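Long-range contact in envelopment polyprotein (Bovine Schmallenberg virus BH80/Germany/2011, PDB 7A56), which probably drives fusion of the viral envelope with a host-cell membrane during entry, as a class II fusion glycoprotein captured here in its postfusion form: residues M373-C387 against I399-L413. Residues are numbered along the deposited sequence; the frame is centred on the assembly and turned at random.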
ATOM      1  N   MET A 373      -4.171 -12.115  20.807  1.00 63.36           N
ATOM      2  CA  MET A 373      -4.873 -12.015  22.072  1.00 58.91           C
ATOM      3  C   MET A 373      -6.124 -11.190  21.795  1.00 53.88           C
ATOM      4  O   MET A 373      -6.020 -10.009  21.475  1.00 52.83           O
ATOM      5  CB  MET A 373      -3.949 -11.366  23.094  1.00 56.78           C
ATOM      6  CG  MET A 373      -4.531 -11.158  24.455  1.00 55.58           C
ATOM      7  SD  MET A 373      -5.045 -12.680  25.223  1.00 58.64           S
ATOM      8  CE  MET A 373      -3.496 -13.535  25.575  1.00 61.37           C
ATOM      9  N   ALA A 374      -7.303 -11.806  21.857  1.00 53.16           N
ATOM     10  CA  ALA A 374      -8.539 -11.097  21.518  1.00 49.88           C
ATOM     11  C   ALA A 374      -9.157 -10.546  22.798  1.00 44.36           C
ATOM     12  O   ALA A 374      -9.324 -11.292  23.778  1.00 46.55           O
ATOM     13  CB  ALA A 374      -9.517 -12.040  20.807  1.00 52.20           C
ATOM     14  N   CYS A 375      -9.485  -9.247  22.809  1.00 51.65           N
ATOM     15  CA  CYS A 375     -10.096  -8.634  23.988  1.00 51.57           C
ATOM     16  C   CYS A 375     -11.463  -8.067  23.640  1.00 50.03           C
ATOM     17  O   CYS A 375     -11.601  -7.328  22.663  1.00 46.89           O
ATOM     18  CB  CYS A 375      -9.217  -7.515  24.569  1.00 50.70           C
ATOM     19  SG  CYS A 375      -7.601  -8.074  25.234  1.00 52.31           S
ATOM     20  N   ALA A 376     -12.468  -8.423  24.441  1.00 52.32           N
ATOM     21  CA  ALA A 376     -13.761  -7.745  24.461  1.00 50.53           C
ATOM     22  C   ALA A 376     -13.773  -6.699  25.573  1.00 47.13           C
ATOM     23  O   ALA A 376     -13.523  -7.012  26.742  1.00 47.92           O
ATOM     24  CB  ALA A 376     -14.900  -8.748  24.673  1.00 52.46           C
ATOM     25  N   LEU A 377     -14.081  -5.471  25.212  1.00 45.98           N
ATOM     26  CA  LEU A 377     -14.236  -4.375  26.149  1.00 46.16           C
ATOM     27  C   LEU A 377     -15.699  -3.950  26.207  1.00 46.37           C
ATOM     28  O   LEU A 377     -16.373  -3.842  25.169  1.00 45.07           O
ATOM     29  CB  LEU A 377     -13.362  -3.185  25.727  1.00 43.49           C
ATOM     30  CG  LEU A 377     -11.851  -3.286  26.002  1.00 45.60           C
ATOM     31  CD1 LEU A 377     -11.167  -4.306  25.111  1.00 46.22           C
ATOM     32  CD2 LEU A 377     -11.181  -1.936  25.803  1.00 43.61           C
ATOM     33  N   LYS A 378     -16.177  -3.662  27.416  1.00 46.36           N
ATOM     34  CA  LYS A 378     -17.379  -2.853  27.592  1.00 48.42           C
ATOM     35  C   LYS A 378     -16.977  -1.450  28.060  1.00 44.02           C
ATOM     36  O   LYS A 378     -16.372  -1.300  29.136  1.00 43.38           O
ATOM     37  CB  LYS A 378     -18.348  -3.509  28.580  1.00 55.14           C
ATOM     38  CG  LYS A 378     -18.970  -4.803  28.063  1.00 61.09           C
ATOM     39  CD  LYS A 378     -20.435  -4.882  28.451  1.00 67.53           C
ATOM     40  CE  LYS A 378     -21.021  -6.246  28.134  1.00 72.96           C
ATOM     41  NZ  LYS A 378     -20.846  -7.250  29.236  1.00 76.66           N
ATOM     42  N   LEU A 379     -17.343  -0.447  27.258  1.00 44.15           N
ATOM     43  CA  LEU A 379     -16.978   0.962  27.440  1.00 45.11           C
ATOM     44  C   LEU A 379     -18.214   1.802  27.705  1.00 44.39           C
ATOM     45  O   LEU A 379     -19.254   1.596  27.070  1.00 45.03           O
ATOM     46  CB  LEU A 379     -16.312   1.577  26.207  1.00 47.06           C
ATOM     47  CG  LEU A 379     -14.949   1.064  25.805  1.00 52.36           C
ATOM     48  CD1 LEU A 379     -14.286   2.080  24.926  1.00 49.82           C
ATOM     49  CD2 LEU A 379     -14.134   0.781  27.043  1.00 53.90           C
ATOM     50  N   SER A 380     -18.072   2.772  28.611  1.00 42.21           N
ATOM     51  CA  SER A 380     -19.027   3.868  28.794  1.00 42.83           C
ATOM     52  C   SER A 380     -18.378   5.177  28.350  1.00 37.61           C
ATOM     53  O   SER A 380     -17.176   5.377  28.526  1.00 37.46           O
ATOM     54  CB  SER A 380     -19.487   3.981  30.247  1.00 44.37           C
ATOM     55  OG  SER A 380     -20.437   2.984  30.544  1.00 49.23           O
ATOM     56  N   THR A 381     -19.166   6.039  27.724  1.00 38.36           N
ATOM     57  CA  THR A 381     -18.646   7.334  27.302  1.00 35.60           C
ATOM     58  C   THR A 381     -19.767   8.351  27.374  1.00 36.59           C
ATOM     59  O   THR A 381     -20.943   8.031  27.157  1.00 36.47           O
ATOM     60  CB  THR A 381     -18.031   7.273  25.881  1.00 36.37           C
ATOM     61  OG1 THR A 381     -17.599   8.575  25.478  1.00 34.61           O
ATOM     62  CG2 THR A 381     -19.049   6.710  24.831  1.00 36.70           C
ATOM     63  N   ASN A 382     -19.404   9.577  27.730  1.00 35.48           N
ATOM     64  CA  ASN A 382     -20.402  10.640  27.789  1.00 37.23           C
ATOM     65  C   ASN A 382     -20.594  11.332  26.430  1.00 34.82           C
ATOM     66  O   ASN A 382     -21.420  12.258  26.328  1.00 35.95           O
ATOM     67  CB  ASN A 382     -20.043  11.653  28.910  1.00 38.64           C
ATOM     68  CG  ASN A 382     -18.732  12.428  28.654  1.00 37.42           C
ATOM     69  OD1 ASN A 382     -17.830  11.996  27.942  1.00 37.34           O
ATOM     70  ND2 ASN A 382     -18.641  13.588  29.262  1.00 40.93           N
ATOM     71  N   THR A 383     -19.931  10.839  25.376  1.00 32.49           N
ATOM     72  CA  THR A 383     -19.941  11.507  24.084  1.00 31.38           C
ATOM     73  C   THR A 383     -19.493  10.545  22.980  1.00 30.66           C
ATOM     74  O   THR A 383     -18.625   9.702  23.177  1.00 26.99           O
ATOM     75  CB  THR A 383     -19.043  12.773  24.070  1.00 31.54           C
ATOM     76  OG1 THR A 383     -19.196  13.471  22.827  1.00 29.92           O
ATOM     77  CG2 THR A 383     -17.543  12.492  24.305  1.00 28.47           C
ATOM     78  N   ILE A 384     -20.074  10.735  21.802  1.00 31.62           N
ATOM     79  CA  ILE A 384     -19.429  10.297  20.576  1.00 29.94           C
ATOM     80  C   ILE A 384     -18.068  10.949  20.517  1.00 27.34           C
ATOM     81  O   ILE A 384     -17.935  12.142  20.798  1.00 27.58           O
ATOM     82  CB  ILE A 384     -20.280  10.712  19.367  1.00 31.38           C
ATOM     83  CG1 ILE A 384     -21.635   9.984  19.407  1.00 32.23           C
ATOM     84  CG2 ILE A 384     -19.484  10.475  18.045  1.00 30.82           C
ATOM     85  CD1 ILE A 384     -22.656  10.572  18.436  1.00 35.16           C
ATOM     86  N   GLY A 385     -17.039  10.187  20.158  1.00 24.92           N
ATOM     87  CA  GLY A 385     -15.723  10.801  20.083  1.00 22.41           C
ATOM     88  C   GLY A 385     -14.714   9.813  19.516  1.00 25.42           C
ATOM     89  O   GLY A 385     -15.076   8.768  18.967  1.00 25.98           O
ATOM     90  N   SER A 386     -13.455  10.162  19.654  1.00 29.86           N
ATOM     91  CA  SER A 386     -12.365   9.352  19.137  1.00 29.45           C
ATOM     92  C   SER A 386     -11.310   9.360  20.225  1.00 26.37           C
ATOM     93  O   SER A 386     -10.998  10.418  20.749  1.00 25.73           O
ATOM     94  CB  SER A 386     -11.798   9.948  17.843  1.00 30.11           C
ATOM     95  OG  SER A 386     -10.728   9.138  17.362  1.00 30.41           O
ATOM     96  N   CYS A 387     -10.797   8.192  20.604  1.00 26.04           N
ATOM     97  CA  CYS A 387      -9.848   8.081  21.699  1.00 27.04           C
ATOM     98  C   CYS A 387      -8.562   7.418  21.262  1.00 27.72           C
ATOM     99  O   CYS A 387      -8.575   6.481  20.476  1.00 27.23           O
ATOM    100  CB  CYS A 387     -10.412   7.236  22.836  1.00 31.19           C
ATOM    101  SG  CYS A 387     -11.755   8.015  23.659  1.00 35.36           S
ATOM    102  N   ILE A 399      -6.298   4.456  17.323  1.00 27.14           N
ATOM    103  CA  ILE A 399      -7.395   5.266  17.849  1.00 29.50           C
ATOM    104  C   ILE A 399      -8.657   4.456  17.638  1.00 27.91           C
ATOM    105  O   ILE A 399      -8.747   3.643  16.705  1.00 29.83           O
ATOM    106  CB  ILE A 399      -7.482   6.648  17.150  1.00 30.73           C
ATOM    107  CG1 ILE A 399      -7.841   6.459  15.706  1.00 32.69           C
ATOM    108  CG2 ILE A 399      -6.153   7.368  17.175  1.00 28.30           C
ATOM    109  CD1 ILE A 399      -8.357   7.732  15.072  1.00 39.90           C
ATOM    110  N   ILE A 400      -9.618   4.646  18.534  1.00 26.35           N
ATOM    111  CA  ILE A 400     -10.880   3.919  18.491  1.00 29.12           C
ATOM    112  C   ILE A 400     -12.033   4.913  18.632  1.00 28.67           C
ATOM    113  O   ILE A 400     -12.001   5.812  19.482  1.00 27.41           O
ATOM    114  CB  ILE A 400     -10.936   2.825  19.587  1.00 29.79           C
ATOM    115  CG1 ILE A 400     -12.089   1.824  19.335  1.00 28.86           C
ATOM    116  CG2 ILE A 400     -10.958   3.484  20.986  1.00 29.49           C
ATOM    117  CD1 ILE A 400     -12.062   0.606  20.296  1.00 33.77           C
ATOM    118  N   ALA A 401     -13.063   4.753  17.797  1.00 30.08           N
ATOM    119  CA  ALA A 401     -14.230   5.620  17.929  1.00 32.37           C
ATOM    120  C   ALA A 401     -15.102   5.104  19.063  1.00 29.67           C
ATOM    121  O   ALA A 401     -15.352   3.912  19.163  1.00 28.22           O
ATOM    122  CB  ALA A 401     -15.041   5.648  16.637  1.00 29.93           C
ATOM    123  N   VAL A 402     -15.568   6.010  19.916  1.00 26.11           N
ATOM    124  CA  VAL A 402     -16.443   5.654  21.028  1.00 29.57           C
ATOM    125  C   VAL A 402     -17.818   6.259  20.779  1.00 31.40           C
ATOM    126  O   VAL A 402     -17.964   7.319  20.137  1.00 32.28           O
ATOM    127  CB  VAL A 402     -15.885   6.089  22.409  1.00 30.31           C
ATOM    128  CG1 VAL A 402     -14.490   5.427  22.646  1.00 30.66           C
ATOM    129  CG2 VAL A 402     -15.792   7.615  22.559  1.00 27.08           C
ATOM    130  N   ASP A 403     -18.818   5.591  21.314  1.00 31.61           N
ATOM    131  CA  ASP A 403     -20.197   5.831  20.929  1.00 34.12           C
ATOM    132  C   ASP A 403     -21.068   5.503  22.133  1.00 37.24           C
ATOM    133  O   ASP A 403     -21.003   4.386  22.646  1.00 39.66           O
ATOM    134  CB  ASP A 403     -20.519   4.964  19.699  1.00 36.75           C
ATOM    135  CG  ASP A 403     -21.988   5.019  19.251  1.00 40.54           C
ATOM    136  OD1 ASP A 403     -22.737   5.928  19.630  1.00 41.62           O
ATOM    137  OD2 ASP A 403     -22.391   4.122  18.480  1.00 42.62           O
ATOM    138  N   PRO A 404     -21.824   6.473  22.662  1.00 35.14           N
ATOM    139  CA  PRO A 404     -22.816   6.155  23.695  1.00 37.52           C
ATOM    140  C   PRO A 404     -23.811   5.068  23.312  1.00 38.03           C
ATOM    141  O   PRO A 404     -24.409   4.496  24.211  1.00 40.33           O
ATOM    142  CB  PRO A 404     -23.545   7.494  23.913  1.00 37.07           C
ATOM    143  CG  PRO A 404     -22.610   8.539  23.409  1.00 33.84           C
ATOM    144  CD  PRO A 404     -21.838   7.891  22.285  1.00 34.59           C
ATOM    145  N   MET A 405     -24.093   4.843  22.030  1.00 36.70           N
ATOM    146  CA  MET A 405     -25.106   3.867  21.643  1.00 38.16           C
ATOM    147  C   MET A 405     -24.486   2.499  21.431  1.00 39.11           C
ATOM    148  O   MET A 405     -25.197   1.569  21.028  1.00 41.33           O
ATOM    149  CB  MET A 405     -25.829   4.268  20.342  1.00 39.50           C
ATOM    150  CG  MET A 405     -26.424   5.667  20.296  1.00 45.28           C
ATOM    151  SD  MET A 405     -27.666   5.759  21.564  1.00 56.29           S
ATOM    152  CE  MET A 405     -28.858   4.550  21.089  1.00 54.60           C
ATOM    153  N   GLN A 406     -23.177   2.371  21.644  1.00 36.64           N
ATOM    154  CA  GLN A 406     -22.509   1.066  21.545  1.00 43.85           C
ATOM    155  C   GLN A 406     -21.726   0.779  22.823  1.00 44.22           C
ATOM    156  O   GLN A 406     -20.908   1.593  23.243  1.00 46.91           O
ATOM    157  CB  GLN A 406     -21.571   1.023  20.321  1.00 45.47           C
ATOM    158  CG  GLN A 406     -20.885  -0.331  20.101  1.00 53.21           C
ATOM    159  CD  GLN A 406     -20.174  -0.423  18.763  1.00 58.41           C
ATOM    160  OE1 GLN A 406     -20.698   0.032  17.725  1.00 57.22           O
ATOM    161  NE2 GLN A 406     -18.974  -1.037  18.768  1.00 58.60           N
ATOM    162  N   SER A 407     -21.957  -0.389  23.421  1.00 47.41           N
ATOM    163  CA  SER A 407     -21.266  -0.706  24.662  1.00 48.60           C
ATOM    164  C   SER A 407     -20.138  -1.712  24.485  1.00 48.15           C
ATOM    165  O   SER A 407     -19.189  -1.702  25.275  1.00 49.49           O
ATOM    166  CB  SER A 407     -22.257  -1.240  25.691  1.00 49.69           C
ATOM    167  OG  SER A 407     -22.266  -2.649  25.652  1.00 52.55           O
ATOM    168  N   GLU A 408     -20.217  -2.564  23.467  1.00 49.34           N
ATOM    169  CA  GLU A 408     -19.261  -3.647  23.261  1.00 50.36           C
ATOM    170  C   GLU A 408     -18.296  -3.282  22.138  1.00 44.45           C
ATOM    171  O   GLU A 408     -18.717  -2.822  21.066  1.00 43.26           O
ATOM    172  CB  GLU A 408     -20.002  -4.951  22.952  1.00 58.67           C
ATOM    173  CG  GLU A 408     -20.721  -5.499  24.161  1.00 67.56           C
ATOM    174  CD  GLU A 408     -21.420  -6.819  23.879  1.00 76.91           C
ATOM    175  OE1 GLU A 408     -21.278  -7.355  22.750  1.00 77.71           O
ATOM    176  OE2 GLU A 408     -22.110  -7.327  24.794  1.00 86.40           O
ATOM    177  N   TYR A 409     -16.999  -3.436  22.409  1.00 43.20           N
ATOM    178  CA  TYR A 409     -15.912  -3.125  21.484  1.00 41.85           C
ATOM    179  C   TYR A 409     -14.939  -4.293  21.544  1.00 47.36           C
ATOM    180  O   TYR A 409     -14.755  -4.867  22.612  1.00 48.58           O
ATOM    181  CB  TYR A 409     -15.186  -1.816  21.883  1.00 42.94           C
ATOM    182  CG  TYR A 409     -16.095  -0.612  21.897  1.00 41.80           C
ATOM    183  CD1 TYR A 409     -16.974  -0.393  22.955  1.00 43.42           C
ATOM    184  CD2 TYR A 409     -16.083   0.310  20.833  1.00 40.74           C
ATOM    185  CE1 TYR A 409     -17.830   0.690  22.956  1.00 41.87           C
ATOM    186  CE2 TYR A 409     -16.935   1.410  20.831  1.00 38.35           C
ATOM    187  CZ  TYR A 409     -17.798   1.584  21.882  1.00 40.70           C
ATOM    188  OH  TYR A 409     -18.637   2.643  21.866  1.00 37.02           O
ATOM    189  N   SER A 410     -14.348  -4.691  20.420  1.00 47.19           N
ATOM    190  CA  SER A 410     -13.349  -5.756  20.485  1.00 47.84           C
ATOM    191  C   SER A 410     -12.082  -5.325  19.771  1.00 43.93           C
ATOM    192  O   SER A 410     -12.141  -4.639  18.753  1.00 45.28           O
ATOM    193  CB  SER A 410     -13.858  -7.073  19.885  1.00 54.02           C
ATOM    194  OG  SER A 410     -14.358  -6.874  18.591  1.00 56.90           O
ATOM    195  N   ILE A 411     -10.933  -5.758  20.297  1.00 42.00           N
ATOM    196  CA  ILE A 411      -9.630  -5.407  19.737  1.00 40.96           C
ATOM    197  C   ILE A 411      -8.758  -6.651  19.714  1.00 43.36           C
ATOM    198  O   ILE A 411      -8.970  -7.600  20.470  1.00 46.30           O
ATOM    199  CB  ILE A 411      -8.893  -4.314  20.540  1.00 39.29           C
ATOM    200  CG1 ILE A 411      -8.521  -4.791  21.940  1.00 41.55           C
ATOM    201  CG2 ILE A 411      -9.675  -3.000  20.527  1.00 39.01           C
ATOM    202  CD1 ILE A 411      -7.975  -3.658  22.806  1.00 42.45           C
ATOM    203  N   LYS A 412      -7.749  -6.627  18.846  1.00 41.32           N
ATOM    204  CA  LYS A 412      -6.769  -7.703  18.777  1.00 44.83           C
ATOM    205  C   LYS A 412      -5.416  -7.164  19.221  1.00 41.07           C
ATOM    206  O   LYS A 412      -5.063  -6.021  18.903  1.00 38.88           O
ATOM    207  CB  LYS A 412      -6.710  -8.286  17.365  1.00 48.76           C
ATOM    208  CG  LYS A 412      -5.573  -9.243  17.118  1.00 54.44           C
ATOM    209  CD  LYS A 412      -5.655  -9.844  15.715  1.00 60.06           C
ATOM    210  CE  LYS A 412      -5.267  -8.858  14.599  1.00 61.06           C
ATOM    211  NZ  LYS A 412      -4.924  -9.561  13.295  1.00 67.15           N
ATOM    212  N   LEU A 413      -4.711  -7.955  20.028  1.00 44.95           N
ATOM    213  CA  LEU A 413      -3.423  -7.596  20.608  1.00 45.07           C
ATOM    214  C   LEU A 413      -2.363  -8.627  20.256  1.00 48.41           C
ATOM    215  O   LEU A 413      -2.642  -9.813  20.068  1.00 51.76           O
ATOM    216  CB  LEU A 413      -3.497  -7.476  22.134  1.00 43.76           C
ATOM    217  CG  LEU A 413      -4.515  -6.466  22.677  1.00 41.04           C
ATOM    218  CD1 LEU A 413      -4.482  -6.533  24.199  1.00 43.40           C
ATOM    219  CD2 LEU A 413      -4.286  -5.045  22.150  1.00 37.79           C
TER
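Two antiparallel beta ladders, one in each sheet of a small C-terminal beta sandwich, join residues 373-387 to 399-413: both segments cross from one sheet to the other. Strand 373-381 pairs with 408-413 and strand 385-387 with 399-402. In the first ladder Cys375 N reaches Ile411 O at 2.9 Å almost straight, with an N-H...O angle of 179°, and Leu379 N extends the bonding to Ser407 O. Leu377, Cys375, Ile411 and Leu413 turn their apolar groups to the interior, where Cys375 SG meets Leu413 CD1 at 3.6 Å and Leu377 CD1 touches Ile411 CD1 at 4.0 Å. On the other, more exposed face, which suits charged residues, Lys378 and Glu408 run alongside each other, but Lys378 NZ stays 4.6 Å from Glu408 OE2, too far for a direct salt bridge.

Leu379 and Val402 bridge the two sheets. Leu379 CB packs on Tyr409 CE1 at 3.7 Å, and its CD1 lies over one face of the ring near the rim; Gln406 NE2 is over the opposite face. Beta-branched Val402 offers two methyls to separate neighbours: CG1, anti to the carbonyl carbon (chi1 -59°), rests against Leu379 CD1 and Cys387 SG, while CG2 meets Thr381 OG1 at 3.6 Å. At the crossover, Pro404 CD packs against Ile384 CG1 at 3.6 Å; Pro404 is second in the type I turn Asp403-Gln406, where its ring-restricted phi (-54°) fits.

Tyr409 OH donates to Gln406 O at 2.9 Å and weakly accepts from Asp403 N, so the ring is gripped at its polar end as well as on both faces. Disulfides join Cys375 to Cys363 of neighbouring strand 356-365, and Cys387 to Cys427, just beyond strand 422-426. Backbone bonds thus hold each sheet, whereas crossovers and apolar contacts such as Leu379-Val402 join the two.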